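Long-range contact in coiled-coil and C2 domain-containing protein 1-like (Drosophila melanogaster, PDB 6EI6), which binds phosphatidylinositol monophosphates through its C2 domain and regulates the ESCRT-III component shrub, probably by preventing its inappropriate polymerisation, in endosomal protein sorting: residues Arg186-Tyr198 / Leu209-Glu221. Numbering follows the deposited sequence.
Sequences RIFKRHGVKFEIY and LIGTVNVKLQPLE. With SO4 (sulfate ion), chain C.
Leu217 sets its CG anti to its own carbonyl carbon (chi1 -77°), which carries its branched end in between helix 182-190 and strand 192-199, while two bends along Lys216, the first at chi2 -58°, fold the neighbouring amine back over the turn between helix and strand. CD1 of Leu217 lies over one face of the Phe188 ring and alongside Ile187, and its CD2 packs on CG2 of Val193 at 3.7 Å. The NZ of Lys216 donates to the carbonyl O of Arg190 at 2.6 Å and also to a sulfate, probably from the crystallisation liquor. ND1 of His191 reaches O2 of that ion at 2.9 Å, near the ring plane, and the backbone N of Gly192 adds a third bond, so both segments grip one anion. At the outer margin Lys189 NZ bridges to Glu221 OE2 over 3.0 Å, on the syn side of the carboxylate.

From Gly192 onward the segments form an antiparallel hairpin. The Phe195 N to Val213 O bond, 2.7 Å long, also brings this carbonyl oxygen to the edge of the Phe195 ring, and CE1 of that ring touches Val215 CG2. A classic beta bulge follows: Ile210 and Gly211 both face Ile197, whose O takes a bond from Ile210 N at 2.7 Å and a weak one from Gly211 N. On the face of the sheet that carries Glu196 and Thr212, CD1 of Leu209 makes a CH-pi contact over the Tyr198 ring, 4.0 Å from the ring centroid.

Strand 208-216 is an edge strand of its C2-domain sheet, within this chain, and strand 192-199 runs between it and strand 140-145, where Tyr141 meets the Tyr198 ring. Phe195, Val213 and Val215 turn inward to the second sheet of the sandwich, meeting strands 241-249 and 225-233.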
# COMPACT_ATOMS: atom_id res chain seq x y z
N ARG A 186 -11.48 -2.54 10.73
CA ARG A 186 -11.30 -1.22 11.36
C ARG A 186 -9.84 -0.80 11.33
O ARG A 186 -9.49 0.31 10.88
CB ARG A 186 -11.78 -1.27 12.81
CG ARG A 186 -12.10 0.13 13.43
CD ARG A 186 -11.42 0.52 14.79
NE ARG A 186 -11.53 1.98 14.90
CZ ARG A 186 -11.37 2.74 15.98
NH1 ARG A 186 -11.10 2.22 17.18
NH2 ARG A 186 -11.49 4.06 15.85
N ILE A 187 -8.98 -1.68 11.80
CA ILE A 187 -7.57 -1.35 11.96
C ILE A 187 -6.95 -1.01 10.61
O ILE A 187 -6.24 -0.02 10.48
CB ILE A 187 -6.85 -2.50 12.68
CG1 ILE A 187 -7.20 -2.50 14.18
CG2 ILE A 187 -5.33 -2.44 12.43
CD1 ILE A 187 -6.88 -3.82 14.87
N PHE A 188 -7.24 -1.83 9.59
CA PHE A 188 -6.72 -1.51 8.26
C PHE A 188 -7.32 -0.24 7.69
O PHE A 188 -6.65 0.48 6.96
CB PHE A 188 -6.94 -2.68 7.31
CG PHE A 188 -5.97 -3.78 7.49
CD1 PHE A 188 -4.78 -3.77 6.80
CD2 PHE A 188 -6.22 -4.80 8.39
CE1 PHE A 188 -3.85 -4.78 6.98
CE2 PHE A 188 -5.31 -5.81 8.58
CZ PHE A 188 -4.12 -5.81 7.86
N LYS A 189 -8.58 0.07 8.05
CA LYS A 189 -9.21 1.27 7.50
C LYS A 189 -8.60 2.54 8.09
O LYS A 189 -8.31 3.50 7.37
CB LYS A 189 -10.71 1.23 7.75
CG LYS A 189 -11.54 2.10 6.77
CD LYS A 189 -12.98 1.55 6.60
CE LYS A 189 -13.56 1.82 5.20
NZ LYS A 189 -12.98 0.92 4.13
N ARG A 190 -8.39 2.55 9.41
CA ARG A 190 -8.21 3.81 10.12
C ARG A 190 -6.83 3.99 10.75
O ARG A 190 -6.46 5.12 11.08
CB ARG A 190 -9.28 3.99 11.20
CG ARG A 190 -10.66 4.33 10.67
CD ARG A 190 -11.65 4.66 11.77
NE ARG A 190 -12.30 3.52 12.41
CZ ARG A 190 -13.63 3.34 12.37
NH1 ARG A 190 -14.40 4.20 11.74
NH2 ARG A 190 -14.21 2.31 12.98
N HIS A 191 -6.08 2.91 10.95
CA HIS A 191 -4.97 2.90 11.89
C HIS A 191 -3.68 2.54 11.16
O HIS A 191 -3.66 2.37 9.94
CB HIS A 191 -5.28 1.95 13.06
CG HIS A 191 -6.48 2.37 13.86
ND1 HIS A 191 -6.62 3.64 14.39
CD2 HIS A 191 -7.59 1.70 14.22
CE1 HIS A 191 -7.77 3.73 15.04
NE2 HIS A 191 -8.38 2.56 14.95
N GLY A 192 -2.59 2.43 11.92
CA GLY A 192 -1.29 2.28 11.32
C GLY A 192 -0.33 1.51 12.20
O GLY A 192 -0.67 1.06 13.29
N VAL A 193 0.89 1.35 11.68
CA VAL A 193 2.01 0.70 12.35
C VAL A 193 2.99 1.78 12.78
O VAL A 193 3.34 2.66 11.98
CB VAL A 193 2.70 -0.29 11.40
CG1 VAL A 193 3.78 -1.05 12.11
CG2 VAL A 193 1.66 -1.22 10.79
N LYS A 194 3.47 1.71 14.03
CA LYS A 194 4.36 2.71 14.61
C LYS A 194 5.79 2.18 14.64
O LYS A 194 6.03 1.07 15.12
CB LYS A 194 3.89 3.08 16.02
CG LYS A 194 4.70 4.21 16.73
CD LYS A 194 4.40 4.30 18.26
CE LYS A 194 3.24 5.24 18.57
NZ LYS A 194 2.76 5.10 19.98
N PHE A 195 6.74 2.96 14.12
CA PHE A 195 8.16 2.63 14.15
C PHE A 195 8.89 3.65 15.00
O PHE A 195 8.89 4.84 14.67
CB PHE A 195 8.76 2.62 12.74
CG PHE A 195 8.16 1.61 11.84
CD1 PHE A 195 6.99 1.88 11.14
CD2 PHE A 195 8.76 0.37 11.68
CE1 PHE A 195 6.42 0.94 10.33
CE2 PHE A 195 8.21 -0.57 10.85
CZ PHE A 195 7.02 -0.29 10.17
N GLU A 196 9.54 3.20 16.07
CA GLU A 196 10.31 4.09 16.93
C GLU A 196 11.80 3.80 16.77
O GLU A 196 12.23 2.67 16.96
CB GLU A 196 9.87 3.95 18.38
CG GLU A 196 8.48 4.51 18.58
CD GLU A 196 7.93 4.23 19.95
OE1 GLU A 196 8.61 3.55 20.73
OE2 GLU A 196 6.80 4.69 20.26
N ILE A 197 12.57 4.82 16.39
CA ILE A 197 13.99 4.66 16.12
C ILE A 197 14.77 5.11 17.36
O ILE A 197 14.62 6.25 17.82
CB ILE A 197 14.42 5.43 14.87
CG1 ILE A 197 13.70 4.87 13.64
CG2 ILE A 197 15.91 5.29 14.67
CD1 ILE A 197 12.38 5.57 13.30
N TYR A 198 15.57 4.22 17.92
CA TYR A 198 16.25 4.49 19.18
C TYR A 198 17.76 4.39 19.01
O TYR A 198 18.25 3.49 18.32
CB TYR A 198 15.82 3.53 20.27
CG TYR A 198 14.50 3.85 20.94
CD1 TYR A 198 14.44 4.69 22.04
CD2 TYR A 198 13.32 3.27 20.50
CE1 TYR A 198 13.23 4.96 22.66
CE2 TYR A 198 12.12 3.54 21.13
CZ TYR A 198 12.09 4.39 22.20
OH TYR A 198 10.88 4.65 22.81
N LEU A 209 15.20 8.20 22.03
CA LEU A 209 14.26 8.21 20.91
C LEU A 209 14.75 9.19 19.85
O LEU A 209 14.61 10.40 20.00
CB LEU A 209 12.86 8.57 21.40
CG LEU A 209 11.75 8.59 20.36
CD1 LEU A 209 11.66 7.25 19.61
CD2 LEU A 209 10.42 8.95 21.01
N ILE A 210 15.31 8.66 18.76
CA ILE A 210 15.77 9.50 17.65
C ILE A 210 14.59 10.08 16.86
O ILE A 210 14.62 11.24 16.44
CB ILE A 210 16.67 8.67 16.73
CG1 ILE A 210 17.89 8.19 17.49
CG2 ILE A 210 17.06 9.48 15.51
CD1 ILE A 210 18.90 7.57 16.59
N GLY A 211 13.57 9.27 16.60
CA GLY A 211 12.40 9.75 15.87
C GLY A 211 11.38 8.65 15.69
O GLY A 211 11.67 7.46 15.86
N THR A 212 10.17 9.07 15.33
CA THR A 212 9.04 8.19 15.11
C THR A 212 8.56 8.27 13.65
O THR A 212 8.67 9.31 12.99
CB THR A 212 7.90 8.54 16.08
OG1 THR A 212 8.35 8.33 17.42
CG2 THR A 212 6.69 7.63 15.85
N VAL A 213 8.07 7.13 13.15
CA VAL A 213 7.45 7.00 11.84
C VAL A 213 6.14 6.24 12.00
O VAL A 213 6.12 5.15 12.58
CB VAL A 213 8.37 6.27 10.85
CG1 VAL A 213 7.60 5.90 9.61
CG2 VAL A 213 9.60 7.11 10.51
N ASN A 214 5.04 6.80 11.48
CA ASN A 214 3.73 6.16 11.55
C ASN A 214 3.21 5.92 10.14
O ASN A 214 3.00 6.87 9.39
CB ASN A 214 2.74 7.01 12.34
CG ASN A 214 2.89 6.82 13.83
OD1 ASN A 214 2.61 5.73 14.35
ND2 ASN A 214 3.34 7.87 14.53
N VAL A 215 2.96 4.66 9.79
CA VAL A 215 2.53 4.28 8.45
C VAL A 215 1.11 3.73 8.49
O VAL A 215 0.84 2.71 9.13
CB VAL A 215 3.49 3.25 7.84
CG1 VAL A 215 3.02 2.85 6.45
CG2 VAL A 215 4.90 3.83 7.82
N LYS A 216 0.19 4.43 7.82
CA LYS A 216 -1.21 4.00 7.75
C LYS A 216 -1.34 2.69 6.97
O LYS A 216 -0.69 2.49 5.94
CB LYS A 216 -2.07 5.07 7.08
CG LYS A 216 -2.19 6.34 7.87
CD LYS A 216 -2.77 6.05 9.23
CE LYS A 216 -3.79 7.09 9.61
NZ LYS A 216 -4.41 6.73 10.91
N LEU A 217 -2.20 1.80 7.45
CA LEU A 217 -2.37 0.50 6.82
C LEU A 217 -3.33 0.52 5.63
O LEU A 217 -3.36 -0.45 4.85
CB LEU A 217 -2.84 -0.52 7.86
CG LEU A 217 -1.75 -1.02 8.82
CD1 LEU A 217 -2.34 -1.82 9.96
CD2 LEU A 217 -0.71 -1.85 8.06
N GLN A 218 -4.09 1.60 5.44
CA GLN A 218 -5.22 1.54 4.53
C GLN A 218 -4.88 1.27 3.06
O GLN A 218 -5.72 0.66 2.38
CB GLN A 218 -6.07 2.82 4.68
CG GLN A 218 -5.78 3.91 3.69
CD GLN A 218 -6.51 3.74 2.37
OE1 GLN A 218 -7.66 3.29 2.35
NE2 GLN A 218 -5.84 4.08 1.27
N PRO A 219 -3.71 1.65 2.51
CA PRO A 219 -3.37 1.17 1.15
C PRO A 219 -3.48 -0.33 0.98
O PRO A 219 -3.65 -0.79 -0.16
CB PRO A 219 -1.92 1.63 0.97
CG PRO A 219 -1.83 2.89 1.75
CD PRO A 219 -2.72 2.65 2.97
N LEU A 220 -3.36 -1.12 2.05
CA LEU A 220 -3.44 -2.56 1.93
C LEU A 220 -4.87 -3.05 1.70
O LEU A 220 -5.08 -4.25 1.49
CB LEU A 220 -2.83 -3.24 3.17
CG LEU A 220 -1.31 -2.99 3.23
CD1 LEU A 220 -0.70 -3.61 4.45
CD2 LEU A 220 -0.57 -3.45 1.98
N GLU A 221 -5.85 -2.14 1.71
CA GLU A 221 -7.22 -2.53 1.38
C GLU A 221 -7.34 -2.92 -0.08
O GLU A 221 -8.07 -3.87 -0.42
CB GLU A 221 -8.18 -1.39 1.69
CG GLU A 221 -8.47 -1.22 3.15
CD GLU A 221 -9.60 -0.26 3.39
OE1 GLU A 221 -9.74 0.67 2.56
OE2 GLU A 221 -10.34 -0.46 4.38
S SO4 C . -3.07 5.12 14.55
O1 SO4 C . -2.95 3.67 14.81
O2 SO4 C . -4.47 5.55 14.69
O3 SO4 C . -2.60 5.41 13.18
O4 SO4 C . -2.27 5.84 15.54